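PDB 3HO7: OxyR, which probably binds DNA and regulates transcription as a redox-sensitive activator of the LysR family, its regulatory domain being the part present here. Local coordinates for residues A[60-65]-A[195-200]; A[87-90]-A[95-98]; A[151-156]-A[171-176]. All blocks are in the same frame, centred on the assembly; numbering follows the deposited sequence.

All three contacts lie in the regulatory domain, which has the periplasmic-binding-protein fold of LysR-family regulators, and none includes the Cys119–Cys128 disulfide. Interaction 1 stands apart: its centre is about 41 Å from that of interaction 2 and about 39 Å from that of interaction 3, on the opposite side of the chain's centre. The central beta-sheet spans the distance, since strands 63-66 and 75-89 both belong to it. Interactions 2 and 3 are neighbours with centres about 9 Å apart. Residues 87-90 connect them directly: Tyr88 OH probably hydrogen-bonds Glu153 OE2 (2.7 Å), and Val89 N probably bonds Leu176 O (2.9 Å).

Interaction 1 (A[60-65]-A[195-200]); sequences EIDMAI and QDYSRR
Met63 and Tyr197 reach one another through two different torsion choices. The tyrosine CG stands anti to its backbone N (chi1 -176°), which carries the ring across to residues 62 and 63. Met63 has CG anti to the carbonyl carbon (chi1 -49°) and is extended beyond it, so that the terminal methyl, rather than the sulfur, arrives at the phenol.

The two side chains cross at about a right angle. Met63 CE lies 3.4 Å from Tyr197 CE2 and 3.1 Å from Tyr197 OH, coming at the ring obliquely. The long unbranched thioether suits this place because it carries its methyl from the start of the strand to the ring of the loop tyrosine. Asp62 covers another part: its carbonyl O is 4.0 Å above the plane of the Tyr197 ring, toward the rim, and its CB is 3.9 Å from Tyr197 CE1. Over the opposite face sits the backbone N of Arg199, at the N-cap position of helix 200-211.

At the ring's edge, in its plane, a water lies 2.8 Å from Tyr197 OH and donates a weak bond of 2.8 Å to Asp62 OD2. That carboxylate oxygen also accepts from the backbone N of Asn14 in strand 11-17, while Leu202 of helix 200-211 touches both Met63 and Tyr197. The contact therefore joins the start of strand 63-66 to the loop between strand 184-194 and helix 200-211.

Tyrosine fits here, supplying an apolar ring for the buried methionine and a hydroxyl for the water. The polar link is indirect: a single water bridges Asp62 OD2 and Tyr197 OH, only weakly on the aspartate side. Arg199 NE, 5.5 Å from Asp62 OD2, makes no salt bridge and may ease the aspartate charge, probably tempered by Asn14, only slightly.

Interaction 2 (A[87-90]-A[95-98]); sequences GYVS and LFEQ
Apolar packing joins Val89 to the 3-10 turn that includes residues 95-97. Val89 points toward that turn, and its CG1, anti to the backbone N (chi1 -174°), is the methyl that makes the contact: it lies 4.2 Å from Phe96 CB and 4.3 Å from Leu95 CB. A compact branched residue suits the end of a strand that must fit closely against backbone.

Carbonyl-to-ring contacts form the second group. Val89 O lies at the edge of the Phe96 ring, near its plane, 3.5 Å from Phe96 CD1. Ser90 O approaches the same CD1 at 3.5 Å, but obliquely. The chain here leaves strand 75-89, part of the central sheet of the regulatory domain, and turns back through residues 91-94 and the 3-10 segment, so that 95-97 lie against the strand's end; Gln98 N bonds Leu95 O. Val89 O is buried without any hydrogen-bond partner in the model, so the weakly positive aromatic C-H edge probably offers it some compensation.

Other polar and cation-pi partners lie outside both segments. Arg178 donates to Phe96 O and Gln98 O and makes a cation-pi contact with the Phe96 ring, while Ser90 OG bonds Glu93 and Cys92 N.

Interaction 3 (A[151-156]-A[171-176]); sequences LVESGQ and PSQKEL
A mixed polar and apolar contact between one helix's last turn and a second, short helix, this one sets helix 145-153, closed by a Schellman motif, against helix 171-174 and the residue that leads on to strand 177-178. Its polar half is a hydrogen bond from Gln173 NE2 to Glu153 OE2, 2.8 Å long with an N-H...O angle of 152°. The amide comes from above the carboxylate plane, and the two flat groups are turned 64° apart. Glu153 OE2 also takes bonds from Tyr88 OH and from Arg150 in a salt bridge, so three donors grip it, while Gln173 OE1 accepts from Ser170 N. A glutamine suits the spot because it can donate to one neighbour and accept from another.

Leu176 supplies the apolar half. Its CD1 rests 3.8 Å from Glu153 CG and 4.1 Å from Val152 CG1, using the aliphatic part of the glutamate as well as the valine. Beyond them Gln156 NE2 bonds Pro27 O of the second subunit. Glycine readily takes the positive phi of Gly155 that the Schellman turn needs, with Gln156 N bonding Leu151 O at 3.0 Å and Gly155 N bonding Val152 O at 2.9 Å.

Interaction 1 (A[60-65]-A[195-200])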
ATOM      1  N   GLU A  60      20.899  -8.955  -6.225  1.00 39.27           N
ATOM      2  CA  GLU A  60      19.540  -9.204  -6.697  1.00 39.17           C
ATOM      3  C   GLU A  60      18.975  -7.965  -7.386  1.00 37.91           C
ATOM      4  O   GLU A  60      18.136  -8.067  -8.282  1.00 37.89           O
ATOM      5  CB  GLU A  60      18.636  -9.610  -5.530  1.00 39.35           C
ATOM      6  CG  GLU A  60      17.193  -9.897  -5.925  1.00 39.76           C
ATOM      7  CD  GLU A  60      16.314 -10.240  -4.731  1.00 40.49           C
ATOM      8  OE1 GLU A  60      16.853 -10.382  -3.614  1.00 40.65           O
ATOM      9  OE2 GLU A  60      15.084 -10.367  -4.912  1.00 40.53           O
ATOM     10  N   ILE A  61      19.439  -6.796  -6.956  1.00 36.80           N
ATOM     11  CA  ILE A  61      19.017  -5.533  -7.552  1.00 35.67           C
ATOM     12  C   ILE A  61      20.214  -4.608  -7.747  1.00 35.35           C
ATOM     13  O   ILE A  61      21.189  -4.675  -6.999  1.00 35.68           O
ATOM     14  CB  ILE A  61      17.947  -4.826  -6.693  1.00 34.79           C
ATOM     15  CG1 ILE A  61      18.553  -4.312  -5.384  1.00 34.32           C
ATOM     16  CG2 ILE A  61      16.780  -5.763  -6.419  1.00 35.05           C
ATOM     17  CD1 ILE A  61      17.561  -3.573  -4.504  1.00 33.29           C
ATOM     18  N   ASP A  62      20.136  -3.747  -8.756  1.00 34.81           N
ATOM     19  CA  ASP A  62      21.240  -2.858  -9.097  1.00 34.58           C
ATOM     20  C   ASP A  62      21.238  -1.582  -8.262  1.00 33.64           C
ATOM     21  O   ASP A  62      22.294  -1.087  -7.870  1.00 33.79           O
ATOM     22  CB  ASP A  62      21.194  -2.502 -10.585  1.00 34.95           C
ATOM     23  CG  ASP A  62      21.425  -3.704 -11.478  1.00 36.04           C
ATOM     24  OD1 ASP A  62      22.229  -4.583 -11.100  1.00 36.98           O
ATOM     25  OD2 ASP A  62      20.809  -3.767 -12.561  1.00 36.74           O
ATOM     26  N   MET A  63      20.048  -1.051  -8.005  1.00 32.64           N
ATOM     27  CA  MET A  63      19.905   0.190  -7.256  1.00 31.77           C
ATOM     28  C   MET A  63      18.690   0.112  -6.349  1.00 31.04           C
ATOM     29  O   MET A  63      17.795  -0.708  -6.562  1.00 31.04           O
ATOM     30  CB  MET A  63      19.755   1.379  -8.209  1.00 31.63           C
ATOM     31  CG  MET A  63      20.783   1.425  -9.324  1.00 32.06           C
ATOM     32  SD  MET A  63      20.489   2.752 -10.512  1.00 31.70           S
ATOM     33  CE  MET A  63      21.862   2.481 -11.633  1.00 32.46           C
ATOM     34  N   ALA A  64      18.654   0.973  -5.339  1.00 30.33           N
ATOM     35  CA  ALA A  64      17.512   1.030  -4.442  1.00 29.59           C
ATOM     36  C   ALA A  64      17.181   2.462  -4.048  1.00 28.97           C
ATOM     37  O   ALA A  64      18.060   3.230  -3.654  1.00 28.97           O
ATOM     38  CB  ALA A  64      17.762   0.181  -3.201  1.00 29.91           C
ATOM     39  N   ILE A  65      15.905   2.810  -4.162  1.00 28.43           N
ATOM     40  CA  ILE A  65      15.408   4.104  -3.724  1.00 28.02           C
ATOM     41  C   ILE A  65      14.895   3.960  -2.298  1.00 27.56           C
ATOM     42  O   ILE A  65      13.940   3.227  -2.044  1.00 27.45           O
ATOM     43  CB  ILE A  65      14.277   4.602  -4.638  1.00 27.90           C
ATOM     44  CG1 ILE A  65      14.720   4.549  -6.103  1.00 28.43           C
ATOM     45  CG2 ILE A  65      13.854   6.010  -4.247  1.00 27.71           C
ATOM     46  CD1 ILE A  65      13.611   4.845  -7.092  1.00 28.62           C
ATOM     47  N   GLN A 195      29.037  -0.299  -3.382  1.00 38.41           N
ATOM     48  CA  GLN A 195      30.195   0.560  -3.602  1.00 39.43           C
ATOM     49  C   GLN A 195      30.857   0.262  -4.940  1.00 40.20           C
ATOM     50  O   GLN A 195      31.289   1.174  -5.644  1.00 40.60           O
ATOM     51  CB  GLN A 195      31.210   0.399  -2.472  1.00 40.29           C
ATOM     52  CG  GLN A 195      30.702   0.847  -1.118  1.00 40.43           C
ATOM     53  CD  GLN A 195      31.785   0.831  -0.060  1.00 41.56           C
ATOM     54  OE1 GLN A 195      31.565   0.373   1.060  1.00 41.85           O
ATOM     55  NE2 GLN A 195      32.966   1.327  -0.412  1.00 42.81           N
ATOM     56  N   ASP A 196      30.912  -1.001  -5.328  1.00 40.86           N
ATOM     57  CA  ASP A 196      31.648  -1.382  -6.531  1.00 41.81           C
ATOM     58  C   ASP A 196      30.816  -1.335  -7.812  1.00 41.49           C
ATOM     59  O   ASP A 196      31.236  -1.844  -8.849  1.00 42.11           O
ATOM     60  CB  ASP A 196      32.318  -2.751  -6.358  1.00 42.77           C
ATOM     61  CG  ASP A 196      31.411  -3.768  -5.699  1.00 42.59           C
ATOM     62  OD1 ASP A 196      30.186  -3.538  -5.651  1.00 41.15           O
ATOM     63  OD2 ASP A 196      31.929  -4.802  -5.231  1.00 43.44           O
ATOM     64  N   TYR A 197      29.624  -0.757  -7.724  1.00 40.55           N
ATOM     65  CA  TYR A 197      28.694  -0.746  -8.846  1.00 40.28           C
ATOM     66  C   TYR A 197      29.384  -0.154 -10.070  1.00 40.99           C
ATOM     67  O   TYR A 197      29.724   1.030 -10.090  1.00 41.04           O
ATOM     68  CB  TYR A 197      27.439   0.049  -8.494  1.00 39.21           C
ATOM     69  CG  TYR A 197      26.382   0.022  -9.570  1.00 38.97           C
ATOM     70  CD1 TYR A 197      25.806  -1.174  -9.974  1.00 39.41           C
ATOM     71  CD2 TYR A 197      25.951   1.195 -10.174  1.00 38.94           C
ATOM     72  CE1 TYR A 197      24.835  -1.201 -10.958  1.00 39.14           C
ATOM     73  CE2 TYR A 197      24.980   1.177 -11.157  1.00 38.55           C
ATOM     74  CZ  TYR A 197      24.425  -0.022 -11.544  1.00 39.03           C
ATOM     75  OH  TYR A 197      23.457  -0.043 -12.523  1.00 39.28           O
ATOM     76  N   SER A 198      29.585  -0.986 -11.088  1.00 41.67           N
ATOM     77  CA  SER A 198      30.433  -0.633 -12.225  1.00 42.56           C
ATOM     78  C   SER A 198      29.688   0.005 -13.399  1.00 42.24           C
ATOM     79  O   SER A 198      30.094  -0.147 -14.552  1.00 43.02           O
ATOM     80  CB  SER A 198      31.207  -1.868 -12.704  1.00 43.66           C
ATOM     81  OG  SER A 198      32.199  -1.521 -13.654  1.00 45.00           O
ATOM     82  N   ARG A 199      28.602   0.715 -13.106  1.00 41.13           N
ATOM     83  CA  ARG A 199      27.877   1.461 -14.134  1.00 40.91           C
ATOM     84  C   ARG A 199      27.718   2.919 -13.712  1.00 40.45           C
ATOM     85  O   ARG A 199      26.603   3.430 -13.585  1.00 39.64           O
ATOM     86  CB  ARG A 199      26.513   0.825 -14.421  1.00 40.32           C
ATOM     87  CG  ARG A 199      26.596  -0.592 -14.978  1.00 40.65           C
ATOM     88  CD  ARG A 199      25.225  -1.139 -15.351  1.00 40.32           C
ATOM     89  NE  ARG A 199      25.258  -2.583 -15.575  1.00 41.05           N
ATOM     90  CZ  ARG A 199      25.346  -3.158 -16.770  1.00 42.45           C
ATOM     91  NH1 ARG A 199      25.409  -2.415 -17.866  1.00 42.53           N
ATOM     92  NH2 ARG A 199      25.372  -4.480 -16.870  1.00 43.04           N
ATOM     93  N   ARG A 200      28.853   3.580 -13.502  1.00 41.09           N
ATOM     94  CA  ARG A 200      28.884   4.955 -13.012  1.00 41.01           C
ATOM     95  C   ARG A 200      28.100   5.931 -13.884  1.00 40.69           C
ATOM     96  O   ARG A 200      27.505   6.883 -13.380  1.00 40.24           O
ATOM     97  CB  ARG A 200      30.333   5.429 -12.870  1.00 42.18           C
ATOM     98  CG  ARG A 200      30.954   5.158 -11.511  1.00 42.81           C
ATOM     99  CD  ARG A 200      32.434   4.836 -11.640  1.00 45.09           C
ATOM    100  NE  ARG A 200      33.223   5.407 -10.553  1.00 46.32           N
ATOM    101  CZ  ARG A 200      33.049   5.119  -9.267  1.00 46.09           C
ATOM    102  NH1 ARG A 200      32.096   4.274  -8.894  1.00 45.31           N
ATOM    103  NH2 ARG A 200      33.822   5.688  -8.351  1.00 47.02           N
TER
HETATM  104  O   HOH W   1      22.552  -2.169 -14.086  1.00 31.04           O

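Interaction 2 (A[87-90]-A[95-98])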
ATOM      1  N   GLY A  87       1.016  16.156   8.807  1.00 25.60           N
ATOM      2  CA  GLY A  87      -0.063  15.576   9.581  1.00 25.39           C
ATOM      3  C   GLY A  87      -1.272  15.323   8.703  1.00 25.16           C
ATOM      4  O   GLY A  87      -1.650  16.158   7.880  1.00 25.54           O
ATOM      5  N   TYR A  88      -1.870  14.152   8.867  1.00 24.86           N
ATOM      6  CA  TYR A  88      -3.113  13.837   8.197  1.00 24.70           C
ATOM      7  C   TYR A  88      -4.100  13.601   9.329  1.00 24.92           C
ATOM      8  O   TYR A  88      -4.040  12.580  10.009  1.00 24.65           O
ATOM      9  CB  TYR A  88      -2.935  12.593   7.325  1.00 24.54           C
ATOM     10  CG  TYR A  88      -3.896  12.477   6.162  1.00 24.81           C
ATOM     11  CD1 TYR A  88      -4.039  13.509   5.243  1.00 25.48           C
ATOM     12  CD2 TYR A  88      -4.638  11.319   5.968  1.00 25.32           C
ATOM     13  CE1 TYR A  88      -4.914  13.400   4.171  1.00 25.19           C
ATOM     14  CE2 TYR A  88      -5.512  11.198   4.904  1.00 25.46           C
ATOM     15  CZ  TYR A  88      -5.645  12.239   4.007  1.00 25.49           C
ATOM     16  OH  TYR A  88      -6.513  12.108   2.951  1.00 26.94           O
ATOM     17  N   VAL A  89      -4.982  14.568   9.550  1.00 25.31           N
ATOM     18  CA  VAL A  89      -5.807  14.602  10.754  1.00 26.05           C
ATOM     19  C   VAL A  89      -7.284  14.404  10.433  1.00 26.58           C
ATOM     20  O   VAL A  89      -7.852  15.147   9.641  1.00 26.97           O
ATOM     21  CB  VAL A  89      -5.644  15.951  11.485  1.00 26.40           C
ATOM     22  CG1 VAL A  89      -6.386  15.931  12.816  1.00 26.86           C
ATOM     23  CG2 VAL A  89      -4.171  16.272  11.688  1.00 26.29           C
ATOM     24  N   SER A  90      -7.910  13.413  11.062  1.00 27.04           N
ATOM     25  CA  SER A  90      -9.322  13.148  10.816  1.00 27.88           C
ATOM     26  C   SER A  90     -10.169  14.309  11.326  1.00 28.80           C
ATOM     27  O   SER A  90      -9.767  15.026  12.239  1.00 29.16           O
ATOM     28  CB  SER A  90      -9.766  11.853  11.491  1.00 28.26           C
ATOM     29  OG  SER A  90     -10.496  12.129  12.673  1.00 29.33           O
ATOM     30  N   LEU A  95      -7.505  18.074  17.306  1.00 32.27           N
ATOM     31  CA  LEU A  95      -6.432  18.773  16.605  1.00 31.93           C
ATOM     32  C   LEU A  95      -6.852  19.290  15.235  1.00 31.77           C
ATOM     33  O   LEU A  95      -6.132  20.071  14.616  1.00 31.78           O
ATOM     34  CB  LEU A  95      -5.197  17.879  16.466  1.00 31.29           C
ATOM     35  CG  LEU A  95      -4.111  18.091  17.521  1.00 31.62           C
ATOM     36  CD1 LEU A  95      -2.985  17.081  17.357  1.00 31.11           C
ATOM     37  CD2 LEU A  95      -3.572  19.513  17.437  1.00 32.46           C
ATOM     38  N   PHE A  96      -8.012  18.856  14.758  1.00 31.66           N
ATOM     39  CA  PHE A  96      -8.479  19.298  13.448  1.00 31.57           C
ATOM     40  C   PHE A  96      -8.746  20.801  13.440  1.00 32.66           C
ATOM     41  O   PHE A  96      -8.580  21.463  12.418  1.00 32.63           O
ATOM     42  CB  PHE A  96      -9.733  18.530  13.020  1.00 31.47           C
ATOM     43  CG  PHE A  96     -10.128  18.768  11.588  1.00 31.01           C
ATOM     44  CD1 PHE A  96      -9.533  18.052  10.563  1.00 30.20           C
ATOM     45  CD2 PHE A  96     -11.096  19.705  11.268  1.00 31.48           C
ATOM     46  CE1 PHE A  96      -9.892  18.268   9.246  1.00 30.44           C
ATOM     47  CE2 PHE A  96     -11.463  19.923   9.956  1.00 31.82           C
ATOM     48  CZ  PHE A  96     -10.856  19.201   8.941  1.00 30.67           C
ATOM     49  N   GLU A  97      -9.153  21.341  14.585  1.00 33.61           N
ATOM     50  CA  GLU A  97      -9.480  22.761  14.670  1.00 35.02           C
ATOM     51  C   GLU A  97      -8.225  23.632  14.739  1.00 35.48           C
ATOM     52  O   GLU A  97      -8.306  24.859  14.668  1.00 36.55           O
ATOM     53  CB  GLU A  97     -10.404  23.041  15.861  1.00 35.90           C
ATOM     54  CG  GLU A  97      -9.773  22.787  17.218  1.00 36.24           C
ATOM     55  CD  GLU A  97     -10.653  23.250  18.366  1.00 37.79           C
ATOM     56  OE1 GLU A  97     -11.855  22.903  18.382  1.00 38.07           O
ATOM     57  OE2 GLU A  97     -10.140  23.961  19.255  1.00 38.37           O
ATOM     58  N   GLN A  98      -7.067  22.992  14.868  1.00 34.96           N
ATOM     59  CA  GLN A  98      -5.799  23.713  14.885  1.00 35.61           C
ATOM     60  C   GLN A  98      -5.186  23.757  13.489  1.00 35.42           C
ATOM     61  O   GLN A  98      -5.482  22.914  12.642  1.00 34.66           O
ATOM     62  CB  GLN A  98      -4.819  23.081  15.876  1.00 35.16           C
ATOM     63  CG  GLN A  98      -5.310  23.087  17.321  1.00 35.87           C
ATOM     64  CD  GLN A  98      -5.609  24.481  17.838  1.00 37.76           C
ATOM     65  OE1 GLN A  98      -6.230  24.646  18.891  1.00 38.59           O
ATOM     66  NE2 GLN A  98      -5.172  25.494  17.100  1.00 38.78           N
TER

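Interaction 3 (A[151-156]-A[171-176])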
ATOM      1  N   LEU A 151      -8.177   5.226   7.079  1.00 23.70           N
ATOM      2  CA  LEU A 151      -8.696   5.303   8.444  1.00 24.29           C
ATOM      3  C   LEU A 151      -8.961   6.752   8.828  1.00 24.15           C
ATOM      4  O   LEU A 151     -10.037   7.094   9.322  1.00 24.80           O
ATOM      5  CB  LEU A 151      -7.722   4.661   9.434  1.00 24.02           C
ATOM      6  CG  LEU A 151      -7.675   3.132   9.432  1.00 24.53           C
ATOM      7  CD1 LEU A 151      -6.477   2.626  10.225  1.00 24.33           C
ATOM      8  CD2 LEU A 151      -8.973   2.570   9.976  1.00 26.43           C
ATOM      9  N   VAL A 152      -7.974   7.606   8.588  1.00 23.90           N
ATOM     10  CA  VAL A 152      -8.094   9.020   8.916  1.00 24.12           C
ATOM     11  C   VAL A 152      -9.268   9.664   8.184  1.00 24.78           C
ATOM     12  O   VAL A 152     -10.043  10.412   8.775  1.00 25.41           O
ATOM     13  CB  VAL A 152      -6.796   9.785   8.598  1.00 23.28           C
ATOM     14  CG1 VAL A 152      -6.982  11.275   8.842  1.00 24.07           C
ATOM     15  CG2 VAL A 152      -5.647   9.239   9.431  1.00 22.87           C
ATOM     16  N   GLU A 153      -9.400   9.362   6.897  1.00 25.25           N
ATOM     17  CA  GLU A 153     -10.472   9.932   6.090  1.00 26.06           C
ATOM     18  C   GLU A 153     -11.854   9.501   6.583  1.00 27.09           C
ATOM     19  O   GLU A 153     -12.858  10.150   6.294  1.00 27.51           O
ATOM     20  CB  GLU A 153     -10.274   9.566   4.619  1.00 26.12           C
ATOM     21  CG  GLU A 153      -8.978  10.114   4.035  1.00 25.81           C
ATOM     22  CD  GLU A 153      -8.585   9.434   2.740  1.00 26.65           C
ATOM     23  OE1 GLU A 153      -9.358   8.578   2.257  1.00 28.05           O
ATOM     24  OE2 GLU A 153      -7.497   9.752   2.214  1.00 27.08           O
ATOM     25  N   SER A 154     -11.878   8.396   7.321  1.00 27.38           N
ATOM     26  CA  SER A 154     -13.103   7.825   7.860  1.00 28.49           C
ATOM     27  C   SER A 154     -13.390   8.376   9.250  1.00 28.68           C
ATOM     28  O   SER A 154     -14.354   7.977   9.900  1.00 29.66           O
ATOM     29  CB  SER A 154     -13.018   6.299   7.899  1.00 28.93           C
ATOM     30  OG  SER A 154     -11.914   5.870   8.672  1.00 28.93           O
ATOM     31  N   GLY A 155     -12.546   9.297   9.699  1.00 27.93           N
ATOM     32  CA  GLY A 155     -12.707   9.904  11.006  1.00 28.29           C
ATOM     33  C   GLY A 155     -12.017   9.201  12.158  1.00 28.17           C
ATOM     34  O   GLY A 155     -12.225   9.559  13.314  1.00 28.68           O
ATOM     35  N   GLN A 156     -11.200   8.197  11.866  1.00 27.74           N
ATOM     36  CA  GLN A 156     -10.495   7.533  12.945  1.00 28.10           C
ATOM     37  C   GLN A 156      -9.013   7.883  12.964  1.00 27.46           C
ATOM     38  O   GLN A 156      -8.246   7.448  12.112  1.00 27.22           O
ATOM     39  CB  GLN A 156     -10.656   6.017  12.801  1.00 28.56           C
ATOM     40  CG  GLN A 156     -12.068   5.577  12.442  1.00 29.21           C
ATOM     41  CD  GLN A 156     -12.156   4.099  12.105  1.00 30.00           C
ATOM     42  OE1 GLN A 156     -11.455   3.275  12.687  1.00 30.15           O
ATOM     43  NE2 GLN A 156     -13.024   3.760  11.162  1.00 29.69           N
ATOM     44  N   PRO A 171      -9.649  17.507  -3.197  1.00 32.81           N
ATOM     45  CA  PRO A 171      -9.994  18.670  -2.391  1.00 33.18           C
ATOM     46  C   PRO A 171     -10.347  18.275  -0.962  1.00 32.55           C
ATOM     47  O   PRO A 171      -9.895  18.913  -0.015  1.00 32.44           O
ATOM     48  CB  PRO A 171     -11.227  19.223  -3.102  1.00 34.46           C
ATOM     49  CG  PRO A 171     -11.020  18.855  -4.525  1.00 34.78           C
ATOM     50  CD  PRO A 171     -10.295  17.537  -4.521  1.00 33.69           C
ATOM     51  N   SER A 172     -11.146  17.224  -0.816  1.00 32.24           N
ATOM     52  CA  SER A 172     -11.593  16.782   0.502  1.00 31.93           C
ATOM     53  C   SER A 172     -10.444  16.235   1.344  1.00 30.70           C
ATOM     54  O   SER A 172     -10.377  16.474   2.554  1.00 30.83           O
ATOM     55  CB  SER A 172     -12.690  15.726   0.368  1.00 32.11           C
ATOM     56  OG  SER A 172     -13.241  15.409   1.632  1.00 32.73           O
ATOM     57  N   GLN A 173      -9.546  15.491   0.705  1.00 29.77           N
ATOM     58  CA  GLN A 173      -8.387  14.934   1.388  1.00 28.60           C
ATOM     59  C   GLN A 173      -7.438  16.028   1.852  1.00 28.29           C
ATOM     60  O   GLN A 173      -6.890  15.957   2.949  1.00 27.87           O
ATOM     61  CB  GLN A 173      -7.627  13.984   0.465  1.00 27.94           C
ATOM     62  CG  GLN A 173      -8.338  12.685   0.152  1.00 28.18           C
ATOM     63  CD  GLN A 173      -7.548  11.838  -0.825  1.00 28.26           C
ATOM     64  OE1 GLN A 173      -7.130  12.316  -1.880  1.00 28.74           O
ATOM     65  NE2 GLN A 173      -7.333  10.575  -0.477  1.00 27.64           N
ATOM     66  N   LYS A 174      -7.237  17.036   1.009  1.00 28.65           N
ATOM     67  CA  LYS A 174      -6.304  18.109   1.331  1.00 28.69           C
ATOM     68  C   LYS A 174      -6.700  18.833   2.615  1.00 28.69           C
ATOM     69  O   LYS A 174      -5.842  19.316   3.352  1.00 28.61           O
ATOM     70  CB  LYS A 174      -6.178  19.093   0.166  1.00 29.45           C
ATOM     71  CG  LYS A 174      -5.308  18.590  -0.980  1.00 29.75           C
ATOM     72  CD  LYS A 174      -5.162  19.642  -2.076  1.00 31.10           C
ATOM     73  CE  LYS A 174      -4.273  19.147  -3.208  1.00 31.07           C
ATOM     74  NZ  LYS A 174      -4.177  20.133  -4.324  1.00 33.17           N
ATOM     75  N   GLU A 175      -8.000  18.894   2.879  1.00 29.10           N
ATOM     76  CA  GLU A 175      -8.516  19.535   4.086  1.00 29.43           C
ATOM     77  C   GLU A 175      -7.987  18.891   5.365  1.00 28.65           C
ATOM     78  O   GLU A 175      -7.934  19.535   6.415  1.00 28.79           O
ATOM     79  CB  GLU A 175     -10.047  19.496   4.096  1.00 30.03           C
ATOM     80  CG  GLU A 175     -10.697  20.407   3.067  1.00 31.07           C
ATOM     81  CD  GLU A 175     -12.192  20.191   2.971  1.00 32.01           C
ATOM     82  OE1 GLU A 175     -12.656  19.076   3.293  1.00 32.25           O
ATOM     83  OE2 GLU A 175     -12.904  21.134   2.568  1.00 32.74           O
ATOM     84  N   LEU A 176      -7.609  17.620   5.279  1.00 27.73           N
ATOM     85  CA  LEU A 176      -7.149  16.889   6.455  1.00 27.22           C
ATOM     86  C   LEU A 176      -5.682  17.171   6.739  1.00 26.85           C
ATOM     87  O   LEU A 176      -5.176  16.835   7.804  1.00 26.71           O
ATOM     88  CB  LEU A 176      -7.364  15.383   6.277  1.00 26.71           C
ATOM     89  CG  LEU A 176      -8.744  14.939   5.796  1.00 27.01           C
ATOM     90  CD1 LEU A 176      -8.843  13.417   5.815  1.00 26.52           C
ATOM     91  CD2 LEU A 176      -9.841  15.567   6.647  1.00 27.88           C
TER